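Local coordinates for protein 4-alpha-glucanotransferase (Corynebacterium glutamicum, PDB 5B68) that is an amylomaltase, or disproportionating enzyme, built on a TIM-barrel-type glucanotransferase domain that follows an N-terminal beta-sandwich domain, at residues A[188-200]-A[242-254]. Residues are numbered along the deposited sequence; the frame is centred on the assembly and turned at random.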
ATOM      1  N   ARG A 188     -18.726   7.862 -10.427  1.00 19.73           N
ATOM      2  CA  ARG A 188     -19.335   7.331 -11.611  1.00 20.41           C
ATOM      3  C   ARG A 188     -19.460   8.388 -12.699  1.00 20.70           C
ATOM      4  O   ARG A 188     -19.607   9.559 -12.427  1.00 22.04           O
ATOM      5  CB  ARG A 188     -20.727   6.797 -11.284  1.00 20.68           C
ATOM      6  CG  ARG A 188     -20.762   5.472 -10.546  1.00 22.03           C
ATOM      7  CD  ARG A 188     -20.635   5.634  -9.045  1.00 23.30           C
ATOM      8  NE  ARG A 188     -21.736   6.373  -8.457  1.00 24.83           N
ATOM      9  CZ  ARG A 188     -22.901   5.854  -8.092  1.00 28.29           C
ATOM     10  NH1 ARG A 188     -23.151   4.569  -8.259  1.00 26.88           N
ATOM     11  NH2 ARG A 188     -23.824   6.626  -7.567  1.00 26.82           N
ATOM     12  N   SER A 189     -19.364   7.931 -13.935  1.00 21.28           N
ATOM     13  CA  SER A 189     -19.742   8.681 -15.115  1.00 23.47           C
ATOM     14  C   SER A 189     -21.108   8.197 -15.558  1.00 22.10           C
ATOM     15  O   SER A 189     -21.669   7.318 -14.956  1.00 24.84           O
ATOM     16  CB  SER A 189     -18.728   8.486 -16.232  1.00 23.16           C
ATOM     17  OG  SER A 189     -18.770   7.183 -16.751  1.00 22.34           O
ATOM     18  N   THR A 190     -21.632   8.767 -16.622  1.00 25.33           N
ATOM     19  CA  THR A 190     -22.905   8.298 -17.151  1.00 27.53           C
ATOM     20  C   THR A 190     -22.815   6.842 -17.591  1.00 26.70           C
ATOM     21  O   THR A 190     -23.761   6.107 -17.462  1.00 28.35           O
ATOM     22  CB  THR A 190     -23.380   9.150 -18.324  1.00 29.25           C
ATOM     23  OG1 THR A 190     -22.396   9.117 -19.344  1.00 40.93           O
ATOM     24  CG2 THR A 190     -23.557  10.552 -17.893  1.00 27.24           C
ATOM     25  N   LEU A 191     -21.677   6.469 -18.160  1.00 26.69           N
ATOM     26  CA  LEU A 191     -21.456   5.121 -18.652  1.00 23.91           C
ATOM     27  C   LEU A 191     -20.930   4.047 -17.667  1.00 23.61           C
ATOM     28  O   LEU A 191     -20.954   2.898 -17.996  1.00 25.98           O
ATOM     29  CB  LEU A 191     -20.595   5.163 -19.909  1.00 23.46           C
ATOM     30  CG  LEU A 191     -21.085   6.076 -21.033  1.00 28.42           C
ATOM     31  CD1 LEU A 191     -20.044   6.240 -22.119  1.00 27.21           C
ATOM     32  CD2 LEU A 191     -22.392   5.585 -21.619  1.00 29.91           C
ATOM     33  N   SER A 192     -20.473   4.412 -16.478  1.00 22.38           N
ATOM     34  CA  SER A 192     -20.002   3.424 -15.513  1.00 22.93           C
ATOM     35  C   SER A 192     -21.084   2.346 -15.265  1.00 24.09           C
ATOM     36  O   SER A 192     -22.289   2.648 -15.208  1.00 25.47           O
ATOM     37  CB  SER A 192     -19.678   4.044 -14.177  1.00 25.64           C
ATOM     38  OG  SER A 192     -18.839   5.200 -14.335  1.00 22.24           O
ATOM     39  N   TRP A 193     -20.638   1.120 -15.001  1.00 22.47           N
ATOM     40  CA  TRP A 193     -21.553   0.069 -14.509  1.00 22.51           C
ATOM     41  C   TRP A 193     -21.800   0.147 -13.040  1.00 26.56           C
ATOM     42  O   TRP A 193     -21.405  -0.745 -12.256  1.00 28.64           O
ATOM     43  CB  TRP A 193     -21.053  -1.326 -14.934  1.00 25.39           C
ATOM     44  CG  TRP A 193     -21.146  -1.608 -16.384  1.00 24.83           C
ATOM     45  CD1 TRP A 193     -21.102  -0.716 -17.442  1.00 24.46           C
ATOM     46  CD2 TRP A 193     -21.266  -2.910 -16.987  1.00 24.80           C
ATOM     47  NE1 TRP A 193     -21.173  -1.388 -18.619  1.00 26.44           N
ATOM     48  CE2 TRP A 193     -21.283  -2.729 -18.371  1.00 23.24           C
ATOM     49  CE3 TRP A 193     -21.323  -4.209 -16.476  1.00 25.28           C
ATOM     50  CZ2 TRP A 193     -21.370  -3.797 -19.268  1.00 25.77           C
ATOM     51  CZ3 TRP A 193     -21.421  -5.280 -17.399  1.00 26.70           C
ATOM     52  CH2 TRP A 193     -21.428  -5.042 -18.755  1.00 25.02           C
ATOM     53  N   GLY A 194     -22.390   1.260 -12.583  1.00 21.92           N
ATOM     54  CA  GLY A 194     -22.695   1.335 -11.178  1.00 21.43           C
ATOM     55  C   GLY A 194     -21.530   1.722 -10.292  1.00 23.20           C
ATOM     56  O   GLY A 194     -21.709   2.016  -9.133  1.00 25.35           O
ATOM     57  N   MET A 195     -20.319   1.615 -10.800  1.00 25.28           N
ATOM     58  CA  MET A 195     -19.168   1.905  -9.979  1.00 24.35           C
ATOM     59  C   MET A 195     -18.044   2.354 -10.891  1.00 21.11           C
ATOM     60  O   MET A 195     -18.023   2.011 -12.047  1.00 20.93           O
ATOM     61  CB  MET A 195     -18.789   0.680  -9.139  1.00 28.16           C
ATOM     62  CG  MET A 195     -17.760  -0.244  -9.748  1.00 31.82           C
ATOM     63  SD  MET A 195     -17.318  -1.712  -8.798  1.00 30.72           S
ATOM     64  CE  MET A 195     -15.744  -1.300  -8.078  1.00 27.45           C
ATOM     65  N   GLY A 196     -17.117   3.128 -10.367  1.00 21.27           N
ATOM     66  CA  GLY A 196     -16.078   3.687 -11.264  1.00 19.80           C
ATOM     67  C   GLY A 196     -15.143   2.603 -11.785  1.00 21.11           C
ATOM     68  O   GLY A 196     -14.910   1.576 -11.076  1.00 24.96           O
ATOM     69  N   ASP A 197     -14.599   2.844 -12.942  1.00 19.71           N
ATOM     70  CA  ASP A 197     -13.761   1.894 -13.669  1.00 18.85           C
ATOM     71  C   ASP A 197     -12.541   2.605 -14.221  1.00 18.29           C
ATOM     72  O   ASP A 197     -12.324   3.801 -13.909  1.00 19.07           O
ATOM     73  CB  ASP A 197     -14.627   1.165 -14.731  1.00 20.90           C
ATOM     74  CG  ASP A 197     -15.220   2.096 -15.800  1.00 21.59           C
ATOM     75  OD1 ASP A 197     -14.545   3.068 -16.215  1.00 21.24           O
ATOM     76  OD2 ASP A 197     -16.361   1.857 -16.271  1.00 22.01           O
ATOM     77  N   PHE A 198     -11.704   1.902 -14.984  1.00 18.50           N
ATOM     78  CA  PHE A 198     -10.418   2.531 -15.459  1.00 19.94           C
ATOM     79  C   PHE A 198     -10.697   3.698 -16.403  1.00 21.92           C
ATOM     80  O   PHE A 198      -9.892   4.623 -16.531  1.00 19.09           O
ATOM     81  CB  PHE A 198      -9.478   1.517 -16.205  1.00 20.01           C
ATOM     82  CG  PHE A 198      -9.055   0.339 -15.341  1.00 20.37           C
ATOM     83  CD1 PHE A 198      -8.348   0.537 -14.177  1.00 20.12           C
ATOM     84  CD2 PHE A 198      -9.274  -0.955 -15.767  1.00 21.49           C
ATOM     85  CE1 PHE A 198      -7.896  -0.535 -13.420  1.00 21.66           C
ATOM     86  CE2 PHE A 198      -8.818  -2.036 -15.026  1.00 21.19           C
ATOM     87  CZ  PHE A 198      -8.175  -1.820 -13.819  1.00 21.64           C
ATOM     88  N   ASN A 199     -11.799   3.635 -17.164  1.00 18.90           N
ATOM     89  CA  ASN A 199     -12.150   4.751 -18.000  1.00 18.93           C
ATOM     90  C   ASN A 199     -12.442   5.968 -17.184  1.00 20.01           C
ATOM     91  O   ASN A 199     -11.913   7.051 -17.436  1.00 17.72           O
ATOM     92  CB  ASN A 199     -13.356   4.393 -18.896  1.00 22.41           C
ATOM     93  CG  ASN A 199     -13.682   5.478 -19.901  1.00 20.83           C
ATOM     94  OD1 ASN A 199     -14.080   6.570 -19.535  1.00 23.24           O
ATOM     95  ND2 ASN A 199     -13.507   5.174 -21.175  1.00 20.11           N
ATOM     96  N   ASP A 200     -13.274   5.760 -16.169  1.00 18.38           N
ATOM     97  CA  ASP A 200     -13.558   6.814 -15.220  1.00 19.49           C
ATOM     98  C   ASP A 200     -12.325   7.422 -14.563  1.00 20.84           C
ATOM     99  O   ASP A 200     -12.288   8.624 -14.312  1.00 20.06           O
ATOM    100  CB  ASP A 200     -14.534   6.385 -14.127  1.00 20.59           C
ATOM    101  CG  ASP A 200     -15.870   5.884 -14.688  1.00 22.18           C
ATOM    102  OD1 ASP A 200     -16.427   6.580 -15.513  1.00 23.46           O
ATOM    103  OD2 ASP A 200     -16.377   4.811 -14.243  1.00 23.63           O
ATOM    104  N   PHE A 242      -1.113  -8.002  -8.462  1.00 18.78           N
ATOM    105  CA  PHE A 242      -2.063  -7.969  -9.544  1.00 19.36           C
ATOM    106  C   PHE A 242      -3.274  -7.099  -9.277  1.00 19.34           C
ATOM    107  O   PHE A 242      -3.502  -6.697  -8.173  1.00 19.45           O
ATOM    108  CB  PHE A 242      -2.402  -9.380  -9.973  1.00 19.61           C
ATOM    109  CG  PHE A 242      -1.195 -10.141 -10.374  1.00 18.61           C
ATOM    110  CD1 PHE A 242      -0.625  -9.922 -11.589  1.00 19.91           C
ATOM    111  CD2 PHE A 242      -0.587 -10.988  -9.494  1.00 21.46           C
ATOM    112  CE1 PHE A 242       0.511 -10.589 -11.953  1.00 24.14           C
ATOM    113  CE2 PHE A 242       0.551 -11.657  -9.843  1.00 24.15           C
ATOM    114  CZ  PHE A 242       1.095 -11.456 -11.077  1.00 21.47           C
ATOM    115  N   ILE A 243      -4.012  -6.804 -10.335  1.00 18.74           N
ATOM    116  CA  ILE A 243      -5.012  -5.724 -10.334  1.00 21.10           C
ATOM    117  C   ILE A 243      -6.429  -6.279 -10.383  1.00 20.17           C
ATOM    118  O   ILE A 243      -6.673  -7.302 -11.044  1.00 20.23           O
ATOM    119  CB  ILE A 243      -4.809  -4.845 -11.563  1.00 22.59           C
ATOM    120  CG1 ILE A 243      -3.358  -4.326 -11.679  1.00 22.94           C
ATOM    121  CG2 ILE A 243      -5.815  -3.697 -11.641  1.00 22.27           C
ATOM    122  CD1 ILE A 243      -2.899  -3.481 -10.536  1.00 29.78           C
ATOM    123  N   ASN A 244      -7.367  -5.586  -9.724  1.00 19.76           N
ATOM    124  CA  ASN A 244      -8.759  -6.072  -9.611  1.00 18.23           C
ATOM    125  C   ASN A 244      -9.448  -5.873 -10.988  1.00 19.14           C
ATOM    126  O   ASN A 244      -9.654  -4.772 -11.427  1.00 17.73           O
ATOM    127  CB  ASN A 244      -9.507  -5.300  -8.526  1.00 18.75           C
ATOM    128  CG  ASN A 244     -10.789  -5.956  -8.134  1.00 20.00           C
ATOM    129  OD1 ASN A 244     -11.363  -6.679  -8.931  1.00 21.73           O
ATOM    130  ND2 ASN A 244     -11.241  -5.738  -6.909  1.00 21.44           N
ATOM    131  N   PRO A 245      -9.791  -6.970 -11.692  1.00 19.37           N
ATOM    132  CA  PRO A 245     -10.522  -6.843 -12.932  1.00 20.24           C
ATOM    133  C   PRO A 245     -11.933  -6.252 -12.855  1.00 19.10           C
ATOM    134  O   PRO A 245     -12.446  -5.930 -13.900  1.00 21.15           O
ATOM    135  CB  PRO A 245     -10.534  -8.306 -13.507  1.00 21.89           C
ATOM    136  CG  PRO A 245      -9.531  -9.043 -12.664  1.00 20.53           C
ATOM    137  CD  PRO A 245      -9.636  -8.393 -11.306  1.00 20.79           C
ATOM    138  N   ILE A 246     -12.478  -6.024 -11.666  1.00 20.12           N
ATOM    139  CA  ILE A 246     -13.762  -5.333 -11.516  1.00 18.98           C
ATOM    140  C   ILE A 246     -13.804  -3.956 -12.141  1.00 21.79           C
ATOM    141  O   ILE A 246     -14.898  -3.454 -12.483  1.00 21.57           O
ATOM    142  CB  ILE A 246     -14.203  -5.269 -10.100  1.00 19.48           C
ATOM    143  CG1 ILE A 246     -15.752  -5.204 -10.028  1.00 19.75           C
ATOM    144  CG2 ILE A 246     -13.527  -4.170  -9.269  1.00 21.27           C
ATOM    145  CD1 ILE A 246     -16.218  -5.207  -8.599  1.00 22.86           C
ATOM    146  N   TYR A 247     -12.619  -3.381 -12.305  1.00 19.48           N
ATOM    147  CA  TYR A 247     -12.451  -2.048 -12.849  1.00 20.69           C
ATOM    148  C   TYR A 247     -12.372  -1.969 -14.381  1.00 22.00           C
ATOM    149  O   TYR A 247     -12.366  -0.896 -14.922  1.00 21.07           O
ATOM    150  CB  TYR A 247     -11.222  -1.377 -12.240  1.00 20.69           C
ATOM    151  CG  TYR A 247     -11.298  -1.091 -10.759  1.00 21.40           C
ATOM    152  CD1 TYR A 247     -12.175  -0.150 -10.256  1.00 20.96           C
ATOM    153  CD2 TYR A 247     -10.469  -1.740  -9.870  1.00 18.66           C
ATOM    154  CE1 TYR A 247     -12.235   0.115  -8.914  1.00 17.67           C
ATOM    155  CE2 TYR A 247     -10.526  -1.479  -8.538  1.00 20.01           C
ATOM    156  CZ  TYR A 247     -11.413  -0.549  -8.059  1.00 17.99           C
ATOM    157  OH  TYR A 247     -11.443  -0.296  -6.733  1.00 21.97           O
ATOM    158  N   ILE A 248     -12.306  -3.101 -15.067  1.00 20.96           N
ATOM    159  CA  ILE A 248     -12.288  -3.098 -16.474  1.00 19.61           C
ATOM    160  C   ILE A 248     -13.591  -2.502 -17.027  1.00 21.69           C
ATOM    161  O   ILE A 248     -14.701  -2.875 -16.550  1.00 20.03           O
ATOM    162  CB  ILE A 248     -12.153  -4.520 -17.016  1.00 20.96           C
ATOM    163  CG1 ILE A 248     -10.760  -5.110 -16.670  1.00 21.76           C
ATOM    164  CG2 ILE A 248     -12.348  -4.522 -18.507  1.00 20.58           C
ATOM    165  CD1 ILE A 248     -10.675  -6.603 -16.984  1.00 21.65           C
ATOM    166  N   ARG A 249     -13.478  -1.597 -17.992  1.00 20.59           N
ATOM    167  CA  ARG A 249     -14.646  -1.168 -18.740  1.00 22.14           C
ATOM    168  C   ARG A 249     -14.685  -2.015 -19.976  1.00 21.02           C
ATOM    169  O   ARG A 249     -13.874  -1.875 -20.862  1.00 20.30           O
ATOM    170  CB  ARG A 249     -14.588   0.281 -19.174  1.00 24.32           C
ATOM    171  CG  ARG A 249     -15.775   0.622 -20.061  1.00 24.89           C
ATOM    172  CD  ARG A 249     -16.050   2.099 -20.206  1.00 26.16           C
ATOM    173  NE  ARG A 249     -16.444   2.746 -18.970  1.00 25.04           N
ATOM    174  CZ  ARG A 249     -16.841   4.004 -18.925  1.00 24.51           C
ATOM    175  NH1 ARG A 249     -16.896   4.691 -20.045  1.00 25.15           N
ATOM    176  NH2 ARG A 249     -17.164   4.575 -17.788  1.00 23.17           N
ATOM    177  N   VAL A 250     -15.664  -2.883 -20.034  1.00 21.45           N
ATOM    178  CA  VAL A 250     -15.618  -3.925 -21.060  1.00 25.12           C
ATOM    179  C   VAL A 250     -15.783  -3.387 -22.439  1.00 23.42           C
ATOM    180  O   VAL A 250     -15.204  -3.902 -23.423  1.00 22.04           O
ATOM    181  CB  VAL A 250     -16.625  -5.082 -20.742  1.00 24.53           C
ATOM    182  CG1 VAL A 250     -16.386  -5.686 -19.363  1.00 25.48           C
ATOM    183  CG2 VAL A 250     -18.084  -4.634 -20.918  1.00 27.97           C
ATOM    184  N   GLU A 251     -16.612  -2.335 -22.555  1.00 23.49           N
ATOM    185  CA  GLU A 251     -16.828  -1.665 -23.840  1.00 25.09           C
ATOM    186  C   GLU A 251     -15.580  -1.021 -24.447  1.00 25.21           C
ATOM    187  O   GLU A 251     -15.530  -0.817 -25.653  1.00 24.31           O
ATOM    188  CB  GLU A 251     -17.991  -0.634 -23.783  1.00 26.53           C
ATOM    189  CG  GLU A 251     -19.339  -1.197 -23.337  1.00 27.37           C
ATOM    190  CD  GLU A 251     -19.600  -1.116 -21.852  1.00 28.36           C
ATOM    191  OE1 GLU A 251     -18.619  -0.958 -21.018  1.00 25.89           O
ATOM    192  OE2 GLU A 251     -20.794  -1.216 -21.498  1.00 26.95           O
ATOM    193  N   ASP A 252     -14.552  -0.741 -23.632  1.00 25.24           N
ATOM    194  CA  ASP A 252     -13.288  -0.206 -24.174  1.00 24.71           C
ATOM    195  C   ASP A 252     -12.309  -1.264 -24.690  1.00 24.16           C
ATOM    196  O   ASP A 252     -11.273  -0.930 -25.304  1.00 23.10           O
ATOM    197  CB  ASP A 252     -12.554   0.600 -23.051  1.00 28.95           C
ATOM    198  CG  ASP A 252     -13.246   1.894 -22.691  1.00 29.36           C
ATOM    199  OD1 ASP A 252     -14.214   2.299 -23.377  1.00 29.01           O
ATOM    200  OD2 ASP A 252     -12.851   2.506 -21.687  1.00 27.03           O
ATOM    201  N   ILE A 253     -12.628  -2.545 -24.515  1.00 24.53           N
ATOM    202  CA  ILE A 253     -11.716  -3.565 -24.994  1.00 24.49           C
ATOM    203  C   ILE A 253     -11.821  -3.599 -26.551  1.00 28.45           C
ATOM    204  O   ILE A 253     -12.923  -3.749 -27.066  1.00 29.75           O
ATOM    205  CB  ILE A 253     -12.030  -4.945 -24.392  1.00 25.55           C
ATOM    206  CG1 ILE A 253     -12.050  -4.977 -22.849  1.00 23.20           C
ATOM    207  CG2 ILE A 253     -11.029  -5.968 -24.947  1.00 25.25           C
ATOM    208  CD1 ILE A 253     -12.808  -6.157 -22.236  1.00 24.45           C
ATOM    209  N   PRO A 254     -10.716  -3.492 -27.294  1.00 27.74           N
ATOM    210  CA  PRO A 254     -10.877  -3.473 -28.752  1.00 31.52           C
ATOM    211  C   PRO A 254     -11.678  -4.674 -29.309  1.00 33.92           C
ATOM    212  O   PRO A 254     -12.482  -4.483 -30.216  1.00 35.65           O
ATOM    213  CB  PRO A 254      -9.440  -3.511 -29.271  1.00 31.27           C
ATOM    214  CG  PRO A 254      -8.695  -2.721 -28.232  1.00 31.73           C
ATOM    215  CD  PRO A 254      -9.320  -3.141 -26.924  1.00 32.01           C
TER
HETATM  216  O   HOH W   1     -17.499   7.506 -19.675  1.00 25.16           O
HETATM  217  O   HOH W   2     -19.559   1.528 -20.087  1.00 30.83           O
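Arg249 reaches across to the start of helix 198-209 and meets Asp197 side-on: NE and NH2 both point at the single oxygen OD2, NE lying 2.8 Å from it. OD2 sits in the guanidinium plane, whereas the carboxylate is turned 83° against that plane, so the two groups do not pair flat. Arg249 NH2 also forms a salt bridge to Asp200 OD1, 3.1 Å away. CB of Asn199 covers one guanidinium face at 3.4 Å above its plane; Leu191 CB touches the other. With CG anti to the backbone N (chi1 -174°), the Asn199 amide extends past the arginine, and its ND2 reaches the syn lone pair of Asp252 OD2 in a nearly straight bond (2.8 Å, 169°). Trp193 offers NE1 in its ring plane to the syn side of Glu251 OE2, 2.9 Å away; that oxygen also pairs with Arg275 of helix 261-277. Farther along, Tyr247 CB stands over a face of the Phe198 ring, 3.6 Å from its centroid, a CH-pi contact, while Phe198 N donates to Tyr247 O. Asp197 OD1 meanwhile accepts from Asp200 N, and Asp200 OD2 from Asp197 N. These reciprocal bonds define a capping box, here tied by a buried arginine salt-bridge network to the loop between strand 215-218 and helix 261-277 of the TIM-barrel-type domain.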